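Local coordinates for protein iron Super-Oxide Dismutase (Plasmodium knowlesi, PDB 2AWP) that probably destroys toxic superoxide radicals with an iron cofactor, converting them to hydrogen peroxide and molecular oxygen, at residues E21-L24 and N25-N29. Sequence-based numbering, arbitrary orientation.
Sequences EETL and NFHYN
Glu22 and Phe26, one turn apart in the first turns of helix 21-43, illustrate how side chains four residues apart on a helix can lie side by side. With chi1 at -177° and the rest of the chain stretched out, Glu22 runs beside Phe26, pointing the same way: CG meets the edge of Phe26, in the ring plane, 3.6 Å from CE2, and OE2 is 3.5 Å from the same CE2. Carboxylate and ring planes are turned 48° apart. OE2 of the carboxylate forms a salt bridge with NH2 of Arg169 of the second subunit, and Asn170 of that subunit packs on Phe26.

Four i to i+4 backbone hydrogen bonds join 21-24 to 25-29; that from His27 N to Thr23 O measures 2.7 Å. Among side chains, Asn29 ND2 donates to Asn25 OD1 (2.9 Å), in the carbonyl plane, tying the two amides together.

On the buried face Thr23 CG2 lies obliquely to the His27 ring, 4.4 Å from ND1, while Thr23 OG1 is hydrogen-bonded to Asp167 OD2. The start of the helix thus has two differing sides: Glu22 and Phe26 reach the second subunit, whereas the next residue after each, Thr23 and His27, is buried, and His27 probably binds the iron with His74, Asp158 and His162.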
ATOM      1  N   GLU A  21     -17.864  -7.771  -8.676  1.00 10.36           N
ATOM      2  CA  GLU A  21     -17.310  -8.986  -9.226  1.00 11.29           C
ATOM      3  C   GLU A  21     -15.893  -8.763  -9.812  1.00 10.15           C
ATOM      4  O   GLU A  21     -14.993  -9.573  -9.603  1.00  9.55           O
ATOM      5  CB  GLU A  21     -18.267  -9.578 -10.291  1.00 10.99           C
ATOM      6  CG  GLU A  21     -17.844 -10.981 -10.731  1.00 13.20           C
ATOM      7  CD  GLU A  21     -18.772 -11.544 -11.810  1.00 14.75           C
ATOM      8  OE1 GLU A  21     -19.846 -10.954 -12.047  1.00 18.90           O
ATOM      9  OE2 GLU A  21     -18.414 -12.564 -12.411  1.00 21.51           O
ATOM     10  N   GLU A  22     -15.694  -7.676 -10.536  1.00 10.49           N
ATOM     11  CA  GLU A  22     -14.350  -7.351 -11.038  1.00 10.28           C
ATOM     12  C   GLU A  22     -13.308  -7.301  -9.921  1.00  9.69           C
ATOM     13  O   GLU A  22     -12.223  -7.876 -10.052  1.00  8.99           O
ATOM     14  CB  GLU A  22     -14.335  -6.031 -11.803  1.00 11.12           C
ATOM     15  CG  GLU A  22     -12.955  -5.725 -12.397  1.00 10.20           C
ATOM     16  CD  GLU A  22     -12.875  -4.429 -13.212  1.00 11.82           C
ATOM     17  OE1 GLU A  22     -13.922  -3.756 -13.424  1.00 13.79           O
ATOM     18  OE2 GLU A  22     -11.734  -4.082 -13.618  1.00 12.99           O
ATOM     19  N   THR A  23     -13.632  -6.603  -8.836  1.00  9.57           N
ATOM     20  CA  THR A  23     -12.748  -6.564  -7.640  1.00  8.80           C
ATOM     21  C   THR A  23     -12.452  -7.963  -7.107  1.00  9.07           C
ATOM     22  O   THR A  23     -11.289  -8.322  -6.979  1.00  9.77           O
ATOM     23  CB  THR A  23     -13.249  -5.599  -6.528  1.00  7.30           C
ATOM     24  OG1 THR A  23     -13.135  -4.245  -6.993  1.00  8.00           O
ATOM     25  CG2 THR A  23     -12.388  -5.714  -5.248  1.00  6.64           C
ATOM     26  N   LEU A  24     -13.488  -8.764  -6.842  1.00  9.46           N
ATOM     27  CA  LEU A  24     -13.269 -10.143  -6.407  1.00  9.03           C
ATOM     28  C   LEU A  24     -12.408 -10.887  -7.407  1.00  8.75           C
ATOM     29  O   LEU A  24     -11.509 -11.605  -7.004  1.00  8.35           O
ATOM     30  CB  LEU A  24     -14.592 -10.886  -6.115  1.00  9.57           C
ATOM     31  CG  LEU A  24     -14.940 -10.864  -4.611  1.00 11.58           C
ATOM     32  CD1 LEU A  24     -15.078  -9.410  -4.135  1.00 13.64           C
ATOM     33  CD2 LEU A  24     -16.195 -11.648  -4.314  1.00  7.34           C
ATOM     34  N   ASN A  25     -12.654 -10.695  -8.703  1.00  8.28           N
ATOM     35  CA  ASN A  25     -11.812 -11.343  -9.732  1.00  8.65           C
ATOM     36  C   ASN A  25     -10.310 -11.022  -9.562  1.00  8.84           C
ATOM     37  O   ASN A  25      -9.490 -11.931  -9.402  1.00  9.73           O
ATOM     38  CB  ASN A  25     -12.307 -11.055 -11.171  1.00  7.83           C
ATOM     39  CG  ASN A  25     -11.755 -12.057 -12.196  1.00  9.91           C
ATOM     40  OD1 ASN A  25     -11.351 -13.178 -11.835  1.00 11.21           O
ATOM     41  ND2 ASN A  25     -11.738 -11.663 -13.476  1.00  8.94           N
ATOM     42  N   PHE A  26      -9.953  -9.749  -9.546  1.00  8.45           N
ATOM     43  CA  PHE A  26      -8.539  -9.377  -9.342  1.00  9.56           C
ATOM     44  C   PHE A  26      -7.998  -9.739  -7.941  1.00  9.13           C
ATOM     45  O   PHE A  26      -6.914 -10.313  -7.799  1.00 10.01           O
ATOM     46  CB  PHE A  26      -8.306  -7.882  -9.677  1.00  8.96           C
ATOM     47  CG  PHE A  26      -8.350  -7.568 -11.151  1.00  8.58           C
ATOM     48  CD1 PHE A  26      -7.228  -7.740 -11.943  1.00  8.54           C
ATOM     49  CD2 PHE A  26      -9.537  -7.142 -11.758  1.00 11.39           C
ATOM     50  CE1 PHE A  26      -7.266  -7.482 -13.334  1.00 10.38           C
ATOM     51  CE2 PHE A  26      -9.601  -6.878 -13.157  1.00 11.40           C
ATOM     52  CZ  PHE A  26      -8.453  -7.043 -13.949  1.00  9.40           C
ATOM     53  N   HIS A  27      -8.786  -9.437  -6.918  1.00  9.42           N
ATOM     54  CA  HIS A  27      -8.350  -9.546  -5.542  1.00  8.94           C
ATOM     55  C   HIS A  27      -8.151 -11.015  -5.178  1.00  9.32           C
ATOM     56  O   HIS A  27      -7.083 -11.386  -4.671  1.00  8.55           O
ATOM     57  CB  HIS A  27      -9.388  -8.882  -4.644  1.00  8.93           C
ATOM     58  CG  HIS A  27      -8.868  -8.440  -3.308  1.00  8.27           C
ATOM     59  ND1 HIS A  27      -9.619  -7.668  -2.453  1.00  8.53           N
ATOM     60  CD2 HIS A  27      -7.684  -8.646  -2.681  1.00  7.14           C
ATOM     61  CE1 HIS A  27      -8.942  -7.442  -1.346  1.00  5.57           C
ATOM     62  NE2 HIS A  27      -7.777  -8.034  -1.456  1.00  5.96           N
ATOM     63  N   TYR A  28      -9.128 -11.851  -5.522  1.00  8.90           N
ATOM     64  CA  TYR A  28      -9.028 -13.295  -5.227  1.00 10.15           C
ATOM     65  C   TYR A  28      -8.200 -14.091  -6.252  1.00 10.36           C
ATOM     66  O   TYR A  28      -7.268 -14.799  -5.883  1.00 10.58           O
ATOM     67  CB  TYR A  28     -10.423 -13.914  -5.057  1.00 10.12           C
ATOM     68  CG  TYR A  28     -10.400 -15.403  -4.772  1.00 11.23           C
ATOM     69  CD1 TYR A  28      -9.975 -15.882  -3.529  1.00 10.66           C
ATOM     70  CD2 TYR A  28     -10.768 -16.332  -5.765  1.00 10.33           C
ATOM     71  CE1 TYR A  28      -9.954 -17.278  -3.238  1.00 13.09           C
ATOM     72  CE2 TYR A  28     -10.741 -17.722  -5.498  1.00 11.85           C
ATOM     73  CZ  TYR A  28     -10.345 -18.182  -4.235  1.00 11.83           C
ATOM     74  OH  TYR A  28     -10.312 -19.547  -3.963  1.00 13.55           O
ATOM     75  N   ASN A  29      -8.535 -13.968  -7.533  1.00 11.21           N
ATOM     76  CA  ASN A  29      -7.886 -14.785  -8.574  1.00 10.68           C
ATOM     77  C   ASN A  29      -6.505 -14.286  -8.992  1.00  9.81           C
ATOM     78  O   ASN A  29      -5.693 -15.062  -9.495  1.00  9.25           O
ATOM     79  CB  ASN A  29      -8.807 -14.947  -9.806  1.00 11.61           C
ATOM     80  CG  ASN A  29     -10.015 -15.851  -9.535  1.00 12.22           C
ATOM     81  OD1 ASN A  29      -9.903 -16.951  -8.969  1.00 13.61           O
ATOM     82  ND2 ASN A  29     -11.194 -15.384  -9.959  1.00 12.31           N
TER